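Local coordinates for protein adenylyltransferase VopS (Vibrio parahaemolyticus, PDB 3LET), which transfers AMP from ATP to a threonine of host Rho GTPases, blocking their binding to downstream effectors and so inhibiting actin assembly in infected cells, at residues Thr38-Asp50 against Leu61-Met73. Sequence-based numbering, arbitrary orientation.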
loop_
_atom_site.group_PDB
_atom_site.type_symbol
_atom_site.label_atom_id
_atom_site.label_comp_id
_atom_site.label_asym_id
_atom_site.label_seq_id
_atom_site.Cartn_x
_atom_site.Cartn_y
_atom_site.Cartn_z
ATOM N N THR A 38 15.219 -7.486 26.200
ATOM C CA THR A 38 14.706 -6.674 25.107
ATOM C C THR A 38 15.329 -7.139 23.812
ATOM O O THR A 38 16.347 -7.820 23.827
ATOM C CB THR A 38 15.046 -5.185 25.311
ATOM O OG1 THR A 38 16.436 -4.978 25.064
ATOM C CG2 THR A 38 14.728 -4.731 26.737
ATOM N N PRO A 39 14.725 -6.765 22.680
ATOM C CA PRO A 39 15.286 -7.114 21.372
ATOM C C PRO A 39 16.646 -6.444 21.166
ATOM O O PRO A 39 17.497 -7.007 20.469
ATOM C CB PRO A 39 14.238 -6.574 20.369
ATOM C CG PRO A 39 13.004 -6.367 21.146
ATOM C CD PRO A 39 13.394 -6.128 22.580
ATOM N N SER A 40 16.846 -5.249 21.734
ATOM C CA SER A 40 18.186 -4.645 21.692
ATOM C C SER A 40 19.200 -5.520 22.420
ATOM O O SER A 40 20.315 -5.706 21.935
ATOM C CB SER A 40 18.182 -3.238 22.288
ATOM O OG SER A 40 17.352 -2.390 21.497
ATOM N N ASP A 41 18.827 -6.047 23.584
ATOM C CA ASP A 41 19.721 -6.950 24.344
ATOM C C ASP A 41 20.102 -8.164 23.499
ATOM O O ASP A 41 21.247 -8.622 23.542
ATOM C CB ASP A 41 19.060 -7.471 25.624
ATOM C CG ASP A 41 18.873 -6.401 26.690
ATOM O OD1 ASP A 41 19.464 -5.301 26.583
ATOM O OD2 ASP A 41 18.117 -6.682 27.647
ATOM N N VAL A 42 19.124 -8.716 22.773
ATOM C CA VAL A 42 19.385 -9.854 21.887
ATOM C C VAL A 42 20.388 -9.485 20.793
ATOM O O VAL A 42 21.370 -10.205 20.576
ATOM C CB VAL A 42 18.086 -10.400 21.265
ATOM C CG1 VAL A 42 18.382 -11.432 20.149
ATOM C CG2 VAL A 42 17.212 -11.007 22.359
ATOM N N LEU A 43 20.187 -8.347 20.132
ATOM C CA LEU A 43 21.134 -7.938 19.090
ATOM C C LEU A 43 22.514 -7.689 19.672
ATOM O O LEU A 43 23.511 -8.054 19.064
ATOM C CB LEU A 43 20.642 -6.672 18.357
ATOM C CG LEU A 43 19.418 -6.991 17.500
ATOM C CD1 LEU A 43 18.707 -5.682 17.122
ATOM C CD2 LEU A 43 19.811 -7.793 16.255
ATOM N N ASN A 44 22.563 -7.091 20.856
ATOM C CA ASN A 44 23.851 -6.791 21.493
ATOM C C ASN A 44 24.644 -8.070 21.832
ATOM O O ASN A 44 25.876 -8.055 21.936
ATOM C CB ASN A 44 23.614 -5.974 22.741
ATOM C CG ASN A 44 23.250 -4.535 22.430
ATOM O OD1 ASN A 44 23.511 -4.040 21.331
ATOM N ND2 ASN A 44 22.654 -3.857 23.392
ATOM N N ALA A 45 23.930 -9.176 21.974
ATOM C CA ALA A 45 24.550 -10.474 22.258
ATOM C C ALA A 45 25.288 -11.071 21.057
ATOM O O ALA A 45 26.190 -11.898 21.232
ATOM C CB ALA A 45 23.505 -11.456 22.779
ATOM N N PHE A 46 24.943 -10.645 19.846
ATOM C CA PHE A 46 25.543 -11.251 18.650
ATOM C C PHE A 46 27.068 -11.076 18.606
ATOM O O PHE A 46 27.788 -12.000 18.178
ATOM C CB PHE A 46 24.889 -10.719 17.351
ATOM C CG PHE A 46 23.622 -11.466 16.957
ATOM C CD1 PHE A 46 22.507 -11.435 17.773
ATOM C CD2 PHE A 46 23.555 -12.173 15.762
ATOM C CE1 PHE A 46 21.334 -12.117 17.402
ATOM C CE2 PHE A 46 22.389 -12.873 15.380
ATOM C CZ PHE A 46 21.282 -12.851 16.215
ATOM N N ALA A 47 27.559 -9.923 19.079
ATOM C CA ALA A 47 28.998 -9.626 19.043
ATOM C C ALA A 47 29.753 -10.603 19.930
ATOM O O ALA A 47 30.958 -10.838 19.758
ATOM C CB ALA A 47 29.264 -8.173 19.509
ATOM N N LYS A 48 29.034 -11.172 20.884
ATOM C CA LYS A 48 29.637 -12.023 21.895
ATOM C C LYS A 48 29.745 -13.490 21.482
ATOM O O LYS A 48 30.316 -14.307 22.211
ATOM C CB LYS A 48 28.802 -11.916 23.164
ATOM C CG LYS A 48 28.635 -10.465 23.649
ATOM C CD LYS A 48 27.756 -10.403 24.898
ATOM C CE LYS A 48 27.545 -8.965 25.388
ATOM N NZ LYS A 48 28.806 -8.342 25.880
ATOM N N LEU A 49 29.205 -13.838 20.318
ATOM C CA LEU A 49 29.147 -15.224 19.897
ATOM C C LEU A 49 30.490 -15.642 19.354
ATOM O O LEU A 49 31.149 -14.888 18.635
ATOM C CB LEU A 49 28.075 -15.422 18.823
ATOM C CG LEU A 49 26.673 -15.047 19.307
ATOM C CD1 LEU A 49 25.656 -15.271 18.196
ATOM C CD2 LEU A 49 26.305 -15.848 20.552
ATOM N N ASP A 50 30.904 -16.856 19.692
ATOM C CA ASP A 50 32.192 -17.337 19.203
ATOM C C ASP A 50 32.035 -17.723 17.734
ATOM O O ASP A 50 30.935 -18.019 17.288
ATOM C CB ASP A 50 32.702 -18.500 20.052
ATOM C CG ASP A 50 32.747 -19.795 19.296
ATOM O OD1 ASP A 50 33.863 -20.220 18.923
ATOM O OD2 ASP A 50 31.670 -20.382 19.075
ATOM N N LEU A 61 20.573 -18.052 13.267
ATOM C CA LEU A 61 21.009 -16.722 13.667
ATOM C C LEU A 61 20.489 -15.658 12.709
ATOM O O LEU A 61 20.184 -14.550 13.121
ATOM C CB LEU A 61 22.529 -16.665 13.743
ATOM C CG LEU A 61 23.082 -17.451 14.941
ATOM C CD1 LEU A 61 24.602 -17.578 14.809
ATOM C CD2 LEU A 61 22.744 -16.810 16.304
ATOM N N SER A 62 20.405 -15.998 11.430
ATOM C CA SER A 62 19.828 -15.073 10.468
ATOM C C SER A 62 18.351 -14.794 10.803
ATOM O O SER A 62 17.902 -13.656 10.743
ATOM C CB SER A 62 19.943 -15.636 9.051
ATOM O OG SER A 62 19.389 -14.727 8.116
ATOM N N GLN A 63 17.597 -15.836 11.139
ATOM C CA GLN A 63 16.184 -15.676 11.520
ATOM C C GLN A 63 16.052 -14.790 12.753
ATOM O O GLN A 63 15.227 -13.870 12.795
ATOM C CB GLN A 63 15.545 -17.031 11.828
ATOM C CG GLN A 63 15.416 -17.958 10.610
ATOM C CD GLN A 63 15.009 -19.380 10.999
ATOM O OE1 GLN A 63 15.462 -19.910 12.010
ATOM N NE2 GLN A 63 14.144 -19.992 10.199
ATOM N N LEU A 64 16.851 -15.093 13.760
ATOM C CA LEU A 64 16.785 -14.390 15.027
ATOM C C LEU A 64 17.202 -12.932 14.862
ATOM O O LEU A 64 16.560 -12.056 15.421
ATOM C CB LEU A 64 17.670 -15.078 16.058
ATOM C CG LEU A 64 17.719 -14.418 17.437
ATOM C CD1 LEU A 64 16.318 -14.304 18.084
ATOM C CD2 LEU A 64 18.687 -15.170 18.374
ATOM N N ALA A 65 18.237 -12.663 14.065
ATOM C CA ALA A 65 18.641 -11.276 13.842
ATOM C C ALA A 65 17.513 -10.505 13.175
ATOM O O ALA A 65 17.220 -9.357 13.526
ATOM C CB ALA A 65 19.919 -11.195 13.002
ATOM N N GLU A 66 16.888 -11.136 12.188
ATOM C CA GLU A 66 15.791 -10.492 11.490
ATOM C C GLU A 66 14.626 -10.228 12.449
ATOM O O GLU A 66 14.048 -9.133 12.447
ATOM C CB GLU A 66 15.361 -11.384 10.324
ATOM C CG GLU A 66 14.201 -10.842 9.545
ATOM C CD GLU A 66 13.792 -11.794 8.437
ATOM O OE1 GLU A 66 14.653 -12.121 7.596
ATOM O OE2 GLU A 66 12.620 -12.216 8.423
ATOM N N ARG A 67 14.255 -11.212 13.257
ATOM C CA ARG A 67 13.167 -11.001 14.228
ATOM C C ARG A 67 13.482 -9.852 15.183
ATOM O O ARG A 67 12.608 -9.015 15.476
ATOM C CB ARG A 67 12.905 -12.257 15.073
ATOM C CG ARG A 67 12.337 -13.444 14.337
ATOM C CD ARG A 67 12.089 -14.599 15.316
ATOM N NE ARG A 67 10.913 -14.370 16.152
ATOM C CZ ARG A 67 10.493 -15.198 17.109
ATOM N NH1 ARG A 67 11.157 -16.307 17.386
ATOM N NH2 ARG A 67 9.404 -14.913 17.800
ATOM N N ALA A 68 14.718 -9.808 15.696
ATOM C CA ALA A 68 15.050 -8.813 16.726
ATOM C C ALA A 68 15.135 -7.417 16.101
ATOM O O ALA A 68 14.640 -6.428 16.671
ATOM C CB ALA A 68 16.398 -9.147 17.432
ATOM N N MET A 69 15.746 -7.327 14.924
ATOM C CA MET A 69 15.767 -6.040 14.196
ATOM C C MET A 69 14.374 -5.526 13.880
ATOM O O MET A 69 14.085 -4.317 14.021
ATOM C CB MET A 69 16.523 -6.208 12.904
ATOM C CG MET A 69 17.946 -6.519 13.249
ATOM S SD MET A 69 18.761 -4.977 13.256
ATOM C CE MET A 69 19.445 -5.251 11.624
ATOM N N THR A 70 13.505 -6.434 13.470
ATOM C CA THR A 70 12.125 -6.047 13.153
ATOM C C THR A 70 11.440 -5.485 14.386
ATOM O O THR A 70 10.793 -4.430 14.331
ATOM C CB THR A 70 11.315 -7.251 12.645
ATOM O OG1 THR A 70 11.904 -7.718 11.435
ATOM C CG2 THR A 70 9.832 -6.852 12.354
ATOM N N GLU A 71 11.550 -6.195 15.503
ATOM C CA GLU A 71 10.952 -5.735 16.771
ATOM C C GLU A 71 11.514 -4.381 17.191
ATOM O O GLU A 71 10.769 -3.505 17.582
ATOM C CB GLU A 71 11.188 -6.752 17.893
ATOM C CG GLU A 71 10.339 -8.008 17.653
ATOM C CD GLU A 71 10.738 -9.158 18.541
ATOM O OE1 GLU A 71 11.426 -8.917 19.540
ATOM O OE2 GLU A 71 10.347 -10.295 18.225
ATOM N N VAL A 72 12.825 -4.194 17.095
ATOM C CA VAL A 72 13.387 -2.887 17.446
ATOM C C VAL A 72 12.763 -1.833 16.532
ATOM O O VAL A 72 12.362 -0.758 16.986
ATOM C CB VAL A 72 14.912 -2.848 17.295
ATOM C CG1 VAL A 72 15.421 -1.413 17.448
ATOM C CG2 VAL A 72 15.553 -3.749 18.352
ATOM N N MET A 73 12.710 -2.131 15.242
ATOM C CA MET A 73 12.270 -1.116 14.279
ATOM C C MET A 73 10.801 -0.725 14.526
ATOM O O MET A 73 10.418 0.426 14.350
ATOM C CB MET A 73 12.442 -1.619 12.841
ATOM C CG MET A 73 13.881 -1.558 12.316
ATOM S SD MET A 73 14.761 -0.001 12.658
ATOM C CE MET A 73 13.836 1.177 11.692
#
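Leu43 is a knob seated in the hole between Ala65, Ala68, Met69 and Val72 on the surface of helix 61-73, part of an apolar helix-helix packing in the all-helical N-terminal region of VopS. The axes of helix 39-45 and helix 61-73 run roughly antiparallel, 141° between their N-to-C directions, and come within 8.8 Å. Leu43 CG rests against Ala68 CB at 3.7 Å, and its side chain crosses that of Met69 at about a right angle, CD2 lying 3.8 Å from Met69 CG while CD1 turns to Val72 CG2. Beside it, Val42 and Leu64 meet tip to tip; with CG1 anti to the backbone N (chi1 170°), Val42 directs this methyl at both Leu64 CG and Ala68 CB.

At the start of helix 39-45, where Thr38, the N-cap, and Asp41 form a capping box, the Pro39 ring lies across the Glu71 chain, and Pro39 CB packs against Val72 CG2 at 3.7 Å. Glu71 OE1 lies 3.4 Å from Pro39 CG and is hydrogen-bonded to Ser23 OG, whose helix 23-30 also covers Pro39 and Ala68. Farther along, Leu49 and Leu61 touch through their methyls, CD1 to CD2. The Phe46 ring has Leu61 O and Leu64 CG at its edge, near its plane, CE2 lying 3.6 Å from Leu61 O and 3.8 Å from Ala65 CB.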